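Local atomic coordinates of virulent strain associated lipoprotein (Borreliella spielmanii A14S, PDB entry 6FZZ), a protein that is an outer surface lipoprotein of the PFam54 family that probably binds glutathione, as does its Borrelia burgdorferi relative BBE31, a protein important for host colonization. Residues I50-L56 with V105-N110; L79-I83 with S112-G117; E91-F95 with F162-L166. Residues are numbered along the deposited sequence.

Contact 1 (I50-L56 with V105-N110)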
loop_
_atom_site.group_PDB
_atom_site.type_symbol
_atom_site.label_atom_id
_atom_site.label_comp_id
_atom_site.label_asym_id
_atom_site.label_seq_id
_atom_site.Cartn_x
_atom_site.Cartn_y
_atom_site.Cartn_z
ATOM N N ILE A 50 -14.691 -6.103 3.374
ATOM C CA ILE A 50 -13.363 -6.739 3.356
ATOM C C ILE A 50 -13.307 -7.778 4.429
ATOM O O ILE A 50 -12.810 -7.554 5.558
ATOM C CB ILE A 50 -12.211 -5.713 3.488
ATOM C CG1 ILE A 50 -12.267 -4.766 2.285
ATOM C CG2 ILE A 50 -10.869 -6.426 3.461
ATOM C CD1 ILE A 50 -11.418 -3.490 2.427
ATOM N N LEU A 51 -13.869 -8.924 4.107
ATOM C CA LEU A 51 -13.994 -9.991 5.098
ATOM C C LEU A 51 -12.612 -10.572 5.416
ATOM O O LEU A 51 -12.434 -11.207 6.476
ATOM C CB LEU A 51 -14.914 -11.103 4.611
ATOM C CG LEU A 51 -16.460 -10.947 4.627
ATOM C CD1 LEU A 51 -17.094 -12.286 4.195
ATOM C CD2 LEU A 51 -17.045 -10.566 5.977
ATOM N N ALA A 52 -11.648 -10.338 4.509
ATOM C CA ALA A 52 -10.262 -10.755 4.691
ATOM C C ALA A 52 -9.652 -10.316 6.006
ATOM O O ALA A 52 -8.786 -11.052 6.609
ATOM C CB ALA A 52 -9.450 -10.280 3.506
ATOM N N PHE A 53 -10.088 -9.140 6.492
ATOM C CA PHE A 53 -9.609 -8.640 7.783
ATOM C C PHE A 53 -9.819 -9.643 8.921
ATOM O O PHE A 53 -8.983 -9.759 9.832
ATOM C CB PHE A 53 -10.263 -7.300 8.130
ATOM C CG PHE A 53 -9.854 -6.161 7.235
ATOM C CD1 PHE A 53 -8.548 -6.059 6.728
ATOM C CD2 PHE A 53 -10.755 -5.148 6.973
ATOM C CE1 PHE A 53 -8.173 -4.991 5.927
ATOM C CE2 PHE A 53 -10.394 -4.053 6.195
ATOM C CZ PHE A 53 -9.106 -3.971 5.669
ATOM N N LYS A 54 -10.930 -10.360 8.863
ATOM C CA LYS A 54 -11.281 -11.306 9.947
ATOM C C LYS A 54 -10.392 -12.535 9.914
ATOM O O LYS A 54 -10.319 -13.224 10.897
ATOM C CB LYS A 54 -12.743 -11.751 9.862
ATOM C CG LYS A 54 -13.698 -10.651 10.185
ATOM C CD LYS A 54 -15.123 -11.077 9.929
ATOM C CE LYS A 54 -16.075 -9.896 10.066
ATOM N NZ LYS A 54 -17.491 -10.367 10.000
ATOM N N SER A 55 -9.665 -12.775 8.836
ATOM C CA SER A 55 -8.815 -13.927 8.792
ATOM C C SER A 55 -7.319 -13.594 8.952
ATOM O O SER A 55 -6.444 -14.422 8.730
ATOM C CB SER A 55 -9.142 -14.738 7.521
ATOM O OG SER A 55 -8.147 -14.470 6.611
ATOM N N LEU A 56 -7.039 -12.363 9.360
ATOM C CA LEU A 56 -5.690 -11.907 9.659
ATOM C C LEU A 56 -5.628 -11.737 11.185
ATOM O O LEU A 56 -6.226 -10.824 11.763
ATOM C CB LEU A 56 -5.448 -10.576 8.959
ATOM C CG LEU A 56 -5.266 -10.618 7.403
ATOM C CD1 LEU A 56 -5.395 -9.201 6.847
ATOM C CD2 LEU A 56 -3.911 -11.214 7.047
ATOM N N VAL A 105 -4.847 -14.878 1.897
ATOM C CA VAL A 105 -5.100 -13.619 2.595
ATOM C C VAL A 105 -3.817 -13.077 3.224
ATOM O O VAL A 105 -3.448 -11.910 3.046
ATOM C CB VAL A 105 -6.233 -13.737 3.605
ATOM C CG1 VAL A 105 -6.332 -12.449 4.449
ATOM C CG2 VAL A 105 -7.564 -13.972 2.887
ATOM N N GLU A 106 -3.127 -13.941 3.956
ATOM C CA GLU A 106 -1.917 -13.517 4.670
ATOM C C GLU A 106 -0.828 -12.979 3.816
ATOM O O GLU A 106 -0.300 -11.888 4.091
ATOM C CB GLU A 106 -1.371 -14.664 5.538
ATOM C CG GLU A 106 -2.271 -14.934 6.722
ATOM C CD GLU A 106 -1.703 -16.042 7.635
ATOM O OE1 GLU A 106 -0.584 -16.576 7.351
ATOM O OE2 GLU A 106 -2.371 -16.349 8.647
ATOM N N ASP A 107 -0.477 -13.688 2.754
ATOM C CA ASP A 107 0.698 -13.327 1.973
ATOM C C ASP A 107 0.369 -12.095 1.103
ATOM O O ASP A 107 1.236 -11.274 0.877
ATOM C CB ASP A 107 1.159 -14.495 1.064
ATOM C CG ASP A 107 2.012 -15.531 1.830
ATOM O OD1 ASP A 107 2.058 -15.452 3.055
ATOM O OD2 ASP A 107 2.625 -16.431 1.238
ATOM N N ILE A 108 -0.846 -12.017 0.559
ATOM C CA ILE A 108 -1.238 -10.830 -0.235
ATOM C C ILE A 108 -1.347 -9.589 0.676
ATOM O O ILE A 108 -0.805 -8.501 0.326
ATOM C CB ILE A 108 -2.622 -11.066 -0.933
ATOM C CG1 ILE A 108 -2.480 -12.037 -2.068
ATOM C CG2 ILE A 108 -3.246 -9.761 -1.413
ATOM C CD1 ILE A 108 -1.806 -11.478 -3.332
ATOM N N PHE A 109 -2.089 -9.711 1.788
ATOM C CA PHE A 109 -2.395 -8.535 2.600
ATOM C C PHE A 109 -1.167 -8.108 3.402
ATOM O O PHE A 109 -0.804 -6.922 3.404
ATOM C CB PHE A 109 -3.641 -8.713 3.493
ATOM C CG PHE A 109 -4.940 -8.508 2.739
ATOM C CD1 PHE A 109 -5.511 -9.550 2.000
ATOM C CD2 PHE A 109 -5.578 -7.283 2.776
ATOM C CE1 PHE A 109 -6.690 -9.351 1.300
ATOM C CE2 PHE A 109 -6.773 -7.099 2.091
ATOM C CZ PHE A 109 -7.293 -8.119 1.333
ATOM N N ASN A 110 -0.470 -9.039 4.026
ATOM C CA ASN A 110 0.678 -8.609 4.845
ATOM C C ASN A 110 1.780 -7.942 3.998
ATOM O O ASN A 110 2.459 -6.980 4.442
ATOM C CB ASN A 110 1.264 -9.781 5.661
ATOM C CG ASN A 110 0.361 -10.233 6.804
ATOM O OD1 ASN A 110 -0.543 -9.525 7.289
ATOM N ND2 ASN A 110 0.657 -11.445 7.308
HETATM O O HOH W 1 -3.809 -14.970 10.260
#
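Apolar side chains make most of this contact. The loop 50-56, with a 3-10 turn at 51-54, lies against the first turns of helix 105-126. Leu56 gives the loop its largest contact area: its CG is 3.6 Å from Val105 CG1, and its CD1 is 3.8 Å from Phe109 CB. Ala52 CB packs at 3.7 Å from Phe109 CE1 and at 3.9 Å from Val105 CG1. Ile50 CG2 reaches the same ring more loosely, 4.4 Å from Phe109 CE2.

The polar link runs through water. Water 1 donates to Ser55 O at 3.1 Å and to Glu106 OE2 at 2.6 Å, at the solvent-exposed margin of the contact. Asn110 OD1 lies 3.8 Å from Leu56 CD2, but its hydrogen bond goes to Tyr76 of helix 71-83.

Within the loop, Lys54 N bonds to Leu51 O at 2.9 Å and Ser55 N to Ala52 O at 2.9 Å. These i to i+3 bonds mark a short 3-10 turn, here packed on an alpha helix in the all-helical PFam54 domain.

Contact 2 (L79-I83 with S112-G117)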
loop_
_atom_site.group_PDB
_atom_site.type_symbol
_atom_site.label_atom_id
_atom_site.label_comp_id
_atom_site.label_asym_id
_atom_site.label_seq_id
_atom_site.Cartn_x
_atom_site.Cartn_y
_atom_site.Cartn_z
ATOM N N LEU A 79 -3.863 1.314 6.125
ATOM C CA LEU A 79 -2.831 1.047 5.099
ATOM C C LEU A 79 -3.457 0.234 3.964
ATOM O O LEU A 79 -3.070 0.381 2.785
ATOM C CB LEU A 79 -1.656 0.351 5.695
ATOM C CG LEU A 79 -0.834 1.215 6.701
ATOM C CD1 LEU A 79 0.217 0.399 7.404
ATOM C CD2 LEU A 79 -0.123 2.415 6.027
ATOM N N THR A 80 -4.421 -0.620 4.311
ATOM C CA THR A 80 -5.187 -1.381 3.310
ATOM C C THR A 80 -5.982 -0.473 2.349
ATOM O O THR A 80 -5.941 -0.648 1.134
ATOM C CB THR A 80 -6.111 -2.451 3.977
ATOM O OG1 THR A 80 -5.331 -3.382 4.754
ATOM C CG2 THR A 80 -6.842 -3.243 2.892
ATOM N N TYR A 81 -6.707 0.501 2.918
ATOM C CA TYR A 81 -7.470 1.484 2.144
ATOM C C TYR A 81 -6.505 2.303 1.244
ATOM O O TYR A 81 -6.850 2.705 0.125
ATOM C CB TYR A 81 -8.250 2.396 3.105
ATOM C CG TYR A 81 -9.172 1.614 4.034
ATOM C CD1 TYR A 81 -9.800 0.457 3.581
ATOM C CD2 TYR A 81 -9.465 2.053 5.314
ATOM C CE1 TYR A 81 -10.633 -0.251 4.393
ATOM C CE2 TYR A 81 -10.321 1.347 6.147
ATOM C CZ TYR A 81 -10.888 0.193 5.678
ATOM O OH TYR A 81 -11.764 -0.590 6.413
ATOM N N GLY A 82 -5.292 2.517 1.733
ATOM C CA GLY A 82 -4.278 3.207 0.953
ATOM C C GLY A 82 -3.805 2.443 -0.294
ATOM O O GLY A 82 -3.763 3.007 -1.376
ATOM N N ILE A 83 -3.438 1.181 -0.127
ATOM C CA ILE A 83 -2.886 0.386 -1.202
ATOM C C ILE A 83 -3.997 -0.022 -2.160
ATOM O O ILE A 83 -3.778 -0.142 -3.385
ATOM C CB ILE A 83 -2.089 -0.858 -0.677
ATOM C CG1 ILE A 83 -1.278 -1.506 -1.827
ATOM C CG2 ILE A 83 -2.974 -1.942 -0.090
ATOM C CD1 ILE A 83 -0.132 -0.669 -2.312
ATOM N N SER A 112 1.396 -6.391 1.046
ATOM C CA SER A 112 0.883 -5.159 0.464
ATOM C C SER A 112 0.906 -4.066 1.496
ATOM O O SER A 112 1.318 -2.932 1.219
ATOM C CB SER A 112 -0.640 -5.336 0.037
ATOM O OG SER A 112 -0.663 -6.338 -0.861
ATOM N N ILE A 113 0.468 -4.400 2.703
ATOM C CA ILE A 113 0.359 -3.432 3.764
ATOM C C ILE A 113 1.745 -3.060 4.301
ATOM O O ILE A 113 1.936 -1.964 4.785
ATOM C CB ILE A 113 -0.642 -3.956 4.838
ATOM C CG1 ILE A 113 -2.056 -3.518 4.496
ATOM C CG2 ILE A 113 -0.252 -3.601 6.229
ATOM C CD1 ILE A 113 -2.621 -4.243 3.282
ATOM N N THR A 114 2.727 -3.958 4.216
ATOM C CA THR A 114 4.064 -3.620 4.586
ATOM C C THR A 114 4.641 -2.583 3.595
ATOM O O THR A 114 5.254 -1.575 4.004
ATOM C CB THR A 114 4.955 -4.893 4.669
ATOM O OG1 THR A 114 4.415 -5.765 5.636
ATOM C CG2 THR A 114 6.441 -4.584 5.030
ATOM N N LEU A 115 4.411 -2.808 2.306
ATOM C CA LEU A 115 4.839 -1.886 1.276
ATOM C C LEU A 115 4.193 -0.485 1.560
ATOM O O LEU A 115 4.880 0.533 1.669
ATOM C CB LEU A 115 4.468 -2.440 -0.118
ATOM C CG LEU A 115 4.897 -1.562 -1.311
ATOM C CD1 LEU A 115 4.738 -2.316 -2.623
ATOM C CD2 LEU A 115 4.068 -0.287 -1.401
ATOM N N GLU A 116 2.877 -0.480 1.782
ATOM C CA GLU A 116 2.184 0.757 2.059
ATOM C C GLU A 116 2.708 1.431 3.307
ATOM O O GLU A 116 2.877 2.666 3.344
ATOM C CB GLU A 116 0.706 0.554 2.134
ATOM C CG GLU A 116 -0.026 1.876 2.180
ATOM C CD GLU A 116 -0.237 2.496 0.813
ATOM O OE1 GLU A 116 -0.004 1.837 -0.234
ATOM O OE2 GLU A 116 -0.717 3.634 0.800
ATOM N N GLY A 117 3.020 0.633 4.313
ATOM C CA GLY A 117 3.505 1.137 5.558
ATOM C C GLY A 117 4.852 1.806 5.370
ATOM O O GLY A 117 5.181 2.716 6.091
#
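Leu79 opens the contact, near the C-terminal end of helix 71-83. Its CB lies 4.1 Å from Ile113 CG1, and its CD1 is 3.8 Å from Gly117 CA. The missing side chain of Gly117 leaves room here, because a CB would be tight against Leu79 CD1. Leu79 O also meets the aliphatic part of Glu116, 3.4 Å from its CG.

Thr80 points away overall. Still, its OG1 touches Ile113 CD1 at 3.2 Å, a packing contact, while the same hydroxyl is hydrogen-bonded to Tyr76 O.

Gly82 comes next on the facing side. Its C is 3.5 Å from Glu116 OE2. A CB at Gly82 would clash with that oxygen, so the lack of a side chain admits the carboxylate. Glu116 forms a salt bridge with Lys155 of helix 138-170, and Lys155 also bonds to Gly82 O. This brings a third helix to the crossing.

Ile83 ends the segment as a knob among Ser112, Ile113, Leu115 and Glu116. Its CG2 is 4.1 Å from Ile113 CD1, and its CD1 is 3.3 Å from Glu116 OE1.

The axes of the two short segments pass 8.8 Å apart at 89°. This is a nearly perpendicular helix crossing with a knob-into-hole fit, set close to the centre of the all-helical domain.

Contact 3 (E91-F95 with F162-L166)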
loop_
_atom_site.group_PDB
_atom_site.type_symbol
_atom_site.label_atom_id
_atom_site.label_comp_id
_atom_site.label_asym_id
_atom_site.label_seq_id
_atom_site.Cartn_x
_atom_site.Cartn_y
_atom_site.Cartn_z
ATOM N N GLU A 91 -15.489 -3.042 -5.612
ATOM C CA GLU A 91 -14.208 -3.610 -5.982
ATOM C C GLU A 91 -13.454 -4.095 -4.769
ATOM O O GLU A 91 -12.835 -5.163 -4.823
ATOM C CB GLU A 91 -13.373 -2.590 -6.718
ATOM C CG GLU A 91 -13.873 -2.292 -8.121
ATOM C CD GLU A 91 -13.123 -1.125 -8.687
ATOM O OE1 GLU A 91 -13.172 -0.048 -8.026
ATOM O OE2 GLU A 91 -12.425 -1.310 -9.708
ATOM N N LEU A 92 -13.511 -3.333 -3.668
ATOM C CA LEU A 92 -12.930 -3.769 -2.392
ATOM C C LEU A 92 -13.466 -5.128 -1.946
ATOM O O LEU A 92 -12.703 -6.016 -1.540
ATOM C CB LEU A 92 -13.174 -2.721 -1.278
ATOM C CG LEU A 92 -12.427 -1.397 -1.412
ATOM C CD1 LEU A 92 -12.835 -0.386 -0.350
ATOM C CD2 LEU A 92 -10.938 -1.603 -1.355
ATOM N N LYS A 93 -14.792 -5.298 -1.991
ATOM C CA LYS A 93 -15.398 -6.535 -1.496
ATOM C C LYS A 93 -15.005 -7.664 -2.461
ATOM O O LYS A 93 -14.703 -8.756 -2.062
ATOM C CB LYS A 93 -16.953 -6.391 -1.420
ATOM C CG LYS A 93 -17.649 -7.749 -1.206
ATOM C CD LYS A 93 -19.114 -7.782 -1.647
ATOM C CE LYS A 93 -19.897 -6.561 -1.199
ATOM N NZ LYS A 93 -21.369 -6.805 -1.275
ATOM N N ARG A 94 -15.026 -7.394 -3.747
ATOM C CA ARG A 94 -14.676 -8.409 -4.724
ATOM C C ARG A 94 -13.204 -8.799 -4.617
ATOM O O ARG A 94 -12.888 -9.958 -4.707
ATOM C CB ARG A 94 -14.995 -7.901 -6.126
ATOM C CG ARG A 94 -14.537 -8.758 -7.281
ATOM C CD ARG A 94 -14.823 -10.249 -7.198
ATOM N NE ARG A 94 -16.236 -10.581 -7.027
ATOM C CZ ARG A 94 -16.707 -11.828 -7.001
ATOM N NH1 ARG A 94 -15.883 -12.864 -7.132
ATOM N NH2 ARG A 94 -18.007 -12.044 -6.842
ATOM N N PHE A 95 -12.311 -7.824 -4.442
ATOM C CA PHE A 95 -10.924 -8.149 -4.212
ATOM C C PHE A 95 -10.766 -9.121 -3.046
ATOM O O PHE A 95 -10.044 -10.120 -3.115
ATOM C CB PHE A 95 -10.109 -6.877 -3.935
ATOM C CG PHE A 95 -8.621 -7.125 -3.797
ATOM C CD1 PHE A 95 -7.834 -7.396 -4.916
ATOM C CD2 PHE A 95 -8.013 -7.091 -2.544
ATOM C CE1 PHE A 95 -6.462 -7.637 -4.748
ATOM C CE2 PHE A 95 -6.656 -7.311 -2.398
ATOM C CZ PHE A 95 -5.893 -7.546 -3.490
ATOM N N PHE A 162 -3.346 -5.175 -8.704
ATOM C CA PHE A 162 -4.613 -5.552 -8.051
ATOM C C PHE A 162 -5.840 -5.170 -8.896
ATOM O O PHE A 162 -6.818 -5.950 -8.981
ATOM C CB PHE A 162 -4.706 -4.935 -6.706
ATOM C CG PHE A 162 -3.756 -5.506 -5.691
ATOM C CD1 PHE A 162 -3.127 -6.744 -5.866
ATOM C CD2 PHE A 162 -3.522 -4.795 -4.540
ATOM C CE1 PHE A 162 -2.286 -7.268 -4.856
ATOM C CE2 PHE A 162 -2.685 -5.275 -3.554
ATOM C CZ PHE A 162 -2.055 -6.516 -3.715
ATOM N N LYS A 163 -5.777 -4.011 -9.544
ATOM C CA LYS A 163 -6.875 -3.632 -10.486
ATOM C C LYS A 163 -6.998 -4.578 -11.661
ATOM O O LYS A 163 -8.100 -5.008 -11.995
ATOM C CB LYS A 163 -6.745 -2.186 -10.929
ATOM C CG LYS A 163 -6.869 -1.225 -9.751
ATOM C CD LYS A 163 -8.317 -0.882 -9.492
ATOM C CE LYS A 163 -8.931 -0.173 -10.698
ATOM N NZ LYS A 163 -10.088 0.634 -10.265
ATOM N N GLN A 164 -5.870 -4.970 -12.253
ATOM C CA GLN A 164 -5.889 -5.967 -13.309
ATOM C C GLN A 164 -6.414 -7.342 -12.840
ATOM O O GLN A 164 -7.147 -8.025 -13.552
ATOM C CB GLN A 164 -4.489 -6.116 -13.890
ATOM C CG GLN A 164 -4.379 -7.060 -15.066
ATOM C CD GLN A 164 -5.040 -6.449 -16.313
ATOM O OE1 GLN A 164 -4.794 -5.287 -16.638
ATOM N NE2 GLN A 164 -5.893 -7.210 -16.975
ATOM N N LEU A 165 -6.029 -7.771 -11.653
ATOM C CA LEU A 165 -6.585 -9.006 -11.132
ATOM C C LEU A 165 -8.079 -8.952 -11.197
ATOM O O LEU A 165 -8.738 -9.950 -11.584
ATOM C CB LEU A 165 -6.135 -9.261 -9.691
ATOM C CG LEU A 165 -6.757 -10.503 -9.018
ATOM C CD1 LEU A 165 -6.450 -11.785 -9.764
ATOM C CD2 LEU A 165 -6.344 -10.590 -7.527
ATOM N N LEU A 166 -8.662 -7.855 -10.733
ATOM C CA LEU A 166 -10.149 -7.771 -10.751
ATOM C C LEU A 166 -10.707 -7.920 -12.184
ATOM O O LEU A 166 -11.708 -8.580 -12.395
ATOM C CB LEU A 166 -10.655 -6.453 -10.191
ATOM C CG LEU A 166 -10.374 -6.248 -8.714
ATOM C CD1 LEU A 166 -10.828 -4.841 -8.392
ATOM C CD2 LEU A 166 -11.140 -7.279 -7.919
#
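A salt bridge joins Glu91 to Lys163, with Lys163 NZ donating to Glu91 OE2 at 3.1 Å. Both groups have further partners near the start of helix 89-102: Glu91 OE1 accepts from Asn88 N, and Lys163 NZ also hydrogen-bonds to the backbone Asp86 O.

Next comes Leu166, which packs on the neighbouring turn of helix 89-102. Its CD1 is 3.8 Å from Glu91 CB. Its CD2 is 3.8 Å from Arg94 CG and lies at the edge of the Phe95 ring. The end of Arg94 leads away to a salt bridge with Glu97.

Deeper in, Phe95 and Phe162 form an edge-to-face pair. The edge of Phe95 points at the face of Phe162, with centroids 4.7 Å apart and planes at 52°. Leu165 CD2 adds a contact 4.1 Å from Phe95 CE1.

The two segment axes cross at 81°, 10.6 Å apart. Helix 105-126 meets both rings, through Ile108 and Ser112, and helix 180-209 packs on Phe162 through Ile190 and Ile194.

In the fold
The contacts tie together a loop and four helices of one all-helical domain. Their first segments follow in the order 50-56, 79-83, 91-95, and all three precede the second segments, 105-110, 112-117 and 162-166, so the contacts interlock along the chain. Contacts 1 and 2 share helix 105-126, and their centres are about 12 Å apart. Contact 3 lies about 14 Å from contact 1 and 15 Å from contact 2, centre to centre. Phe109 of contact 1 bridges the others, touching Thr80 of contact 2 and Phe95 of contact 3. Ser112 meets Phe162 directly. Helix 105-126, which carries one segment each of contacts 1 and 2 and packs on the rings of contact 3, thus links all three.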